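Local coordinates for ssDNA binding protein (Pyrococcus furiosus, PDB 4PSM), which binds single-stranded DNA, probably entrapping it in a tunnel system between its subunits, at residues R21-F24 with A25-R28; G29-F32 with P33-V37; R124-S127 with K128-E132. All coordinates share one frame; numbering follows the deposited sequence.

Overall arrangement
Interactions 1 and 2 adjoin in the chain, residue 28 leading straight into residue 29, and their centres lie only about 8 Å apart. Together they trace the end of helix 15-26, the short loop and the first turn of helix 33-53, where Phe24 packs on Pro33 and Val36, and Leu23 and Thr27 on Val36, beside the antiparallel sheet 4-11, 61-71 and 74-87. Interaction 3 comes much later, far along helix 93-141 in the predicted coiled coil; its centre is about 31 Å from that of interaction 1 and about 28 Å from that of interaction 2. All three touch the second subunit, so both the compact helix-sheet part and the long helix take part in the four-chain assembly.

Interaction 1: R21-F24 with A25-R28; sequences RVLF and AITR
Phe24 and Arg28 meet at the end of helix 15-26, where the arginine chain folds back toward Phe24. It bends at the CB-CG and CG-CD bonds (chi2 59°, chi3 57°), which carries the guanidinium round until Phe24 O stands over one of its faces, offset toward the rim. NH1 of Arg28 forms a salt bridge to Glu140 and a hydrogen bond to Gln139 OE1, both of the second subunit. The phenylalanine ring packs on Pro33 and Val36 of helix 33-53, so that this helix-loop-helix corner is closed by aromatic and aliphatic groups.

Leu23 contributes both backbone and side chain. Its O accepts two bonds from Thr27, from OG1 at 2.7 Å and from N at 3.1 Å, the two donors approaching from opposite faces of the carbonyl plane. With chi1 at 60°, the threonine hydroxyl turns back onto this oxygen and the buried OG1 gains a partner. CD1 of Leu23 meets Thr27 CG2 at 3.7 Å, the two side chains crossing at a slant.

Ala25 fits into the preceding turn. Its N bonds to Arg21 O at 3.1 Å, and its CB lies beside two carbonyl oxygens, 3.6 Å from Val22 O and 3.7 Å from Arg21 O. Arg21's guanidinium forms a salt bridge to Glu106 through NH1.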
# COMPACT_ATOMS: atom_id res chain seq x y z
N ARG A 21 -9.81 -26.11 8.58
CA ARG A 21 -8.77 -25.24 9.11
C ARG A 21 -7.50 -26.00 9.45
O ARG A 21 -6.40 -25.59 9.06
CB ARG A 21 -9.29 -24.45 10.30
CG ARG A 21 -10.30 -23.40 9.90
CD ARG A 21 -11.05 -22.87 11.10
NE ARG A 21 -10.16 -22.51 12.19
CZ ARG A 21 -10.59 -22.13 13.38
NH1 ARG A 21 -11.89 -22.07 13.60
NH2 ARG A 21 -9.73 -21.81 14.34
N VAL A 22 -7.66 -27.12 10.15
CA VAL A 22 -6.53 -27.94 10.55
C VAL A 22 -5.84 -28.51 9.32
O VAL A 22 -4.62 -28.51 9.22
CB VAL A 22 -6.98 -29.08 11.47
CG1 VAL A 22 -5.77 -29.93 11.90
CG2 VAL A 22 -7.68 -28.51 12.68
N LEU A 23 -6.65 -28.99 8.38
CA LEU A 23 -6.14 -29.51 7.13
C LEU A 23 -5.30 -28.48 6.36
O LEU A 23 -4.20 -28.78 5.90
CB LEU A 23 -7.30 -30.03 6.28
CG LEU A 23 -6.93 -30.90 5.08
CD1 LEU A 23 -5.95 -31.99 5.50
CD2 LEU A 23 -8.18 -31.50 4.47
N PHE A 24 -5.80 -27.25 6.24
CA PHE A 24 -5.02 -26.18 5.60
C PHE A 24 -3.67 -25.98 6.27
O PHE A 24 -2.65 -25.79 5.60
CB PHE A 24 -5.77 -24.85 5.60
CG PHE A 24 -6.62 -24.65 4.40
CD1 PHE A 24 -6.05 -24.45 3.15
CD2 PHE A 24 -8.00 -24.63 4.51
CE1 PHE A 24 -6.84 -24.26 2.04
CE2 PHE A 24 -8.80 -24.43 3.38
CZ PHE A 24 -8.21 -24.24 2.15
N ALA A 25 -3.66 -26.02 7.60
CA ALA A 25 -2.46 -25.73 8.36
C ALA A 25 -1.39 -26.81 8.20
O ALA A 25 -0.20 -26.50 8.09
CB ALA A 25 -2.80 -25.51 9.82
N ILE A 26 -1.81 -28.07 8.19
CA ILE A 26 -0.85 -29.18 8.16
C ILE A 26 -0.41 -29.60 6.76
O ILE A 26 0.62 -30.25 6.60
CB ILE A 26 -1.37 -30.40 8.95
CG1 ILE A 26 -2.57 -31.04 8.25
CG2 ILE A 26 -1.72 -30.01 10.39
CD1 ILE A 26 -3.27 -32.10 9.09
N THR A 27 -1.17 -29.22 5.74
CA THR A 27 -0.79 -29.53 4.36
C THR A 27 -0.13 -28.33 3.69
O THR A 27 0.24 -28.38 2.52
CB THR A 27 -2.00 -29.96 3.52
OG1 THR A 27 -2.96 -28.90 3.50
CG2 THR A 27 -2.64 -31.20 4.10
N ARG A 28 0.00 -27.24 4.45
CA ARG A 28 0.59 -26.00 3.97
C ARG A 28 1.81 -26.25 3.09
O ARG A 28 2.77 -26.91 3.50
CB ARG A 28 0.95 -25.11 5.16
CG ARG A 28 1.55 -23.76 4.84
CD ARG A 28 0.66 -22.89 3.99
NE ARG A 28 -0.64 -22.64 4.51
CZ ARG A 28 -1.80 -22.46 3.88
NH1 ARG A 28 -2.83 -22.20 4.65
NH2 ARG A 28 -1.96 -22.54 2.56

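Interaction 2: G29-F32 with P33-V37; sequences GKVF and PEEVV
Val31 and Glu35 make the tightest side-chain approach here, CG1 of the valine lying 3.4 Å from Glu35 CB and almost as near to its CG. The same methyl reaches Val36 CG2 at 3.7 Å, so a single branch of Val31 rests against two successive residues of the first helical turn. Phe32 CB lies 3.6 Å from Pro33 CD, which stands at the edge of the phenyl ring, near its plane.

The hydrogen bonds converge on one backbone oxygen. Phe32, in the N-cap position, offers its O to Glu35 N at 2.8 Å and to Val36 N at 3.3 Å. The Val36 donor lies in the carbonyl plane, with a fairly straight N-H...O angle of 158°; the Glu35 donor stands well above that plane and makes a more bent bond, 132°. Pro33, which has no amide hydrogen to offer, starts the helix.

The carboxylate of Glu35 turns away from the loop, its chain bending at chi2 (63°), and OE2 takes the amide of Ile75 on strand 74-87. Val36 touches Leu23 and Val37 touches Phe24, while Val31 meets Ile70, so the loop and the start of helix 33-53 pack beside helix 15-26 and also reach strands 61-71 and 74-87.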
# COMPACT_ATOMS: atom_id res chain seq x y z
N GLY A 29 1.77 -25.74 1.86
CA GLY A 29 2.89 -25.86 0.95
C GLY A 29 2.93 -27.20 0.23
O GLY A 29 3.47 -27.30 -0.88
N LYS A 30 2.36 -28.22 0.86
CA LYS A 30 2.36 -29.56 0.29
C LYS A 30 1.21 -29.77 -0.70
O LYS A 30 1.23 -30.71 -1.49
CB LYS A 30 2.29 -30.61 1.40
CG LYS A 30 3.41 -30.53 2.42
CD LYS A 30 3.25 -31.61 3.49
CE LYS A 30 4.39 -31.57 4.49
NZ LYS A 30 4.26 -32.66 5.51
N VAL A 31 0.22 -28.88 -0.67
CA VAL A 31 -0.99 -29.09 -1.46
C VAL A 31 -1.65 -27.77 -1.86
O VAL A 31 -1.59 -26.78 -1.13
CB VAL A 31 -2.01 -29.96 -0.66
CG1 VAL A 31 -3.43 -29.70 -1.11
CG2 VAL A 31 -1.68 -31.44 -0.80
N PHE A 32 -2.28 -27.77 -3.03
CA PHE A 32 -3.05 -26.62 -3.48
C PHE A 32 -4.35 -26.48 -2.70
O PHE A 32 -5.00 -27.48 -2.39
CB PHE A 32 -3.35 -26.72 -4.98
CG PHE A 32 -2.14 -26.53 -5.85
CD1 PHE A 32 -1.16 -25.60 -5.51
CD2 PHE A 32 -1.97 -27.27 -7.01
CE1 PHE A 32 -0.05 -25.42 -6.30
CE2 PHE A 32 -0.85 -27.10 -7.81
CZ PHE A 32 0.11 -26.17 -7.45
N PRO A 33 -4.74 -25.25 -2.38
CA PRO A 33 -5.94 -24.96 -1.57
C PRO A 33 -7.18 -25.69 -2.09
O PRO A 33 -7.93 -26.25 -1.28
CB PRO A 33 -6.11 -23.45 -1.72
CG PRO A 33 -4.72 -22.95 -1.94
CD PRO A 33 -4.02 -24.02 -2.76
N GLU A 34 -7.39 -25.68 -3.40
CA GLU A 34 -8.56 -26.33 -3.97
C GLU A 34 -8.62 -27.81 -3.59
O GLU A 34 -9.70 -28.37 -3.44
CB GLU A 34 -8.61 -26.17 -5.50
CG GLU A 34 -7.27 -25.82 -6.14
CD GLU A 34 -6.91 -24.35 -6.00
OE1 GLU A 34 -5.71 -24.05 -5.84
OE2 GLU A 34 -7.83 -23.50 -6.06
N GLU A 35 -7.46 -28.43 -3.44
CA GLU A 35 -7.42 -29.84 -3.03
C GLU A 35 -7.83 -29.98 -1.56
O GLU A 35 -8.57 -30.89 -1.21
CB GLU A 35 -6.03 -30.44 -3.25
CG GLU A 35 -5.83 -31.82 -2.64
CD GLU A 35 -6.75 -32.88 -3.24
OE1 GLU A 35 -7.29 -32.65 -4.34
OE2 GLU A 35 -6.93 -33.94 -2.60
N VAL A 36 -7.33 -29.07 -0.72
CA VAL A 36 -7.70 -29.04 0.68
C VAL A 36 -9.21 -28.89 0.83
O VAL A 36 -9.85 -29.63 1.58
CB VAL A 36 -7.00 -27.89 1.42
CG1 VAL A 36 -7.60 -27.70 2.81
CG2 VAL A 36 -5.51 -28.13 1.50
N VAL A 37 -9.77 -27.94 0.09
CA VAL A 37 -11.21 -27.71 0.14
C VAL A 37 -11.95 -28.96 -0.30
O VAL A 37 -12.96 -29.35 0.29
CB VAL A 37 -11.61 -26.53 -0.76
CG1 VAL A 37 -13.11 -26.55 -1.04
CG2 VAL A 37 -11.21 -25.22 -0.11

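Interaction 3: R124-S127 with K128-E132; sequences REIS and KEISE
Arg124 and Lys128, one turn apart on helix 93-141, bring two cationic ends together. NZ of the lysine lies in the guanidinium plane at its edge, 3.1 Å from Arg124 NE, a pair of donors with no bond between them. Both chains are extended, and they meet near their ends, Lys128 CE and NZ against Arg124 NE. CG of Arg124 stands anti to its own N (chi1 -171°), whereas CG of Lys128 stands anti to its carbonyl carbon (chi1 -79°), which brings the lysine chain past Arg124 O. With an alanine at position Arg124, the lysine chain would probably lose the arginine chain it lies across and be set free to swing.

The apolar contact is between Ile126 and Ile130, CG2 of the first meeting CD1 of the second at 3.7 Å. Ile126 packs on Lys122 and Ile130 on Leu119 of the third subunit, and Ile130 also on Leu123 of the second, consistent with the predicted coiled coil.

Backbone bonds hold the turn. Lys128 N reaches Arg124 O at 3.0 Å, Glu129 N reaches Glu125 O at the same distance, and Ile130 N reaches Ile126 O at 2.9 Å.

Arg124 also packs on Ser127 of the second subunit, and Lys128 on Arg124 of that subunit. The isoleucines and the Arg124-Lys128 pair thus both lie at subunit interfaces, one apolar and one like-charged, and the closeness of the charges would probably favour a less protonated lysine.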
# COMPACT_ATOMS: atom_id res chain seq x y z
N ARG A 124 -4.84 -3.94 -2.85
CA ARG A 124 -4.34 -4.60 -4.04
C ARG A 124 -4.70 -3.75 -5.25
O ARG A 124 -3.90 -3.57 -6.16
CB ARG A 124 -4.91 -6.01 -4.18
CG ARG A 124 -4.25 -6.83 -5.29
CD ARG A 124 -4.87 -8.22 -5.43
NE ARG A 124 -4.33 -8.93 -6.60
CZ ARG A 124 -3.37 -9.85 -6.55
NH1 ARG A 124 -2.82 -10.18 -5.39
NH2 ARG A 124 -2.94 -10.43 -7.66
N GLU A 125 -5.92 -3.23 -5.23
CA GLU A 125 -6.45 -2.45 -6.33
C GLU A 125 -5.61 -1.19 -6.51
O GLU A 125 -5.12 -0.90 -7.60
CB GLU A 125 -7.91 -2.10 -6.05
CG GLU A 125 -8.68 -1.53 -7.24
CD GLU A 125 -10.14 -1.28 -6.92
OE1 GLU A 125 -10.43 -0.72 -5.84
OE2 GLU A 125 -11.00 -1.66 -7.74
N ILE A 126 -5.44 -0.44 -5.42
CA ILE A 126 -4.63 0.77 -5.43
C ILE A 126 -3.21 0.50 -5.90
O ILE A 126 -2.63 1.29 -6.66
CB ILE A 126 -4.59 1.41 -4.04
CG1 ILE A 126 -5.79 2.34 -3.86
CG2 ILE A 126 -3.30 2.18 -3.84
CD1 ILE A 126 -5.85 2.95 -2.48
N SER A 127 -2.64 -0.61 -5.46
CA SER A 127 -1.27 -0.96 -5.80
C SER A 127 -1.16 -1.20 -7.30
O SER A 127 -0.19 -0.79 -7.94
CB SER A 127 -0.82 -2.19 -5.02
OG SER A 127 0.52 -2.55 -5.32
N LYS A 128 -2.17 -1.85 -7.85
CA LYS A 128 -2.19 -2.14 -9.28
C LYS A 128 -2.31 -0.84 -10.07
O LYS A 128 -1.62 -0.65 -11.06
CB LYS A 128 -3.33 -3.10 -9.62
CG LYS A 128 -3.02 -4.56 -9.29
CD LYS A 128 -4.20 -5.49 -9.55
CE LYS A 128 -3.83 -6.94 -9.27
NZ LYS A 128 -4.98 -7.88 -9.47
N GLU A 129 -3.17 0.05 -9.61
CA GLU A 129 -3.36 1.34 -10.25
C GLU A 129 -2.06 2.12 -10.26
O GLU A 129 -1.66 2.69 -11.28
CB GLU A 129 -4.44 2.15 -9.53
CG GLU A 129 -5.85 1.87 -10.02
CD GLU A 129 -6.91 2.60 -9.21
OE1 GLU A 129 -7.06 2.28 -8.01
OE2 GLU A 129 -7.57 3.49 -9.76
N ILE A 130 -1.38 2.14 -9.12
CA ILE A 130 -0.12 2.84 -9.00
C ILE A 130 0.91 2.28 -9.98
O ILE A 130 1.60 3.04 -10.66
CB ILE A 130 0.40 2.81 -7.56
CG1 ILE A 130 -0.39 3.81 -6.71
CG2 ILE A 130 1.88 3.15 -7.50
CD1 ILE A 130 -0.16 3.67 -5.23
N SER A 131 0.99 0.96 -10.07
CA SER A 131 1.92 0.30 -10.98
C SER A 131 1.61 0.65 -12.43
O SER A 131 2.52 0.80 -13.24
CB SER A 131 1.88 -1.22 -10.79
OG SER A 131 2.50 -1.58 -9.57
N GLU A 132 0.32 0.77 -12.74
CA GLU A 132 -0.13 1.10 -14.09
C GLU A 132 0.27 2.53 -14.43
O GLU A 132 0.86 2.79 -15.47
CB GLU A 132 -1.65 0.97 -14.18
CG GLU A 132 -2.16 0.37 -15.47
CD GLU A 132 -2.75 -1.01 -15.26
OE1 GLU A 132 -2.66 -1.53 -14.12
OE2 GLU A 132 -3.32 -1.58 -16.22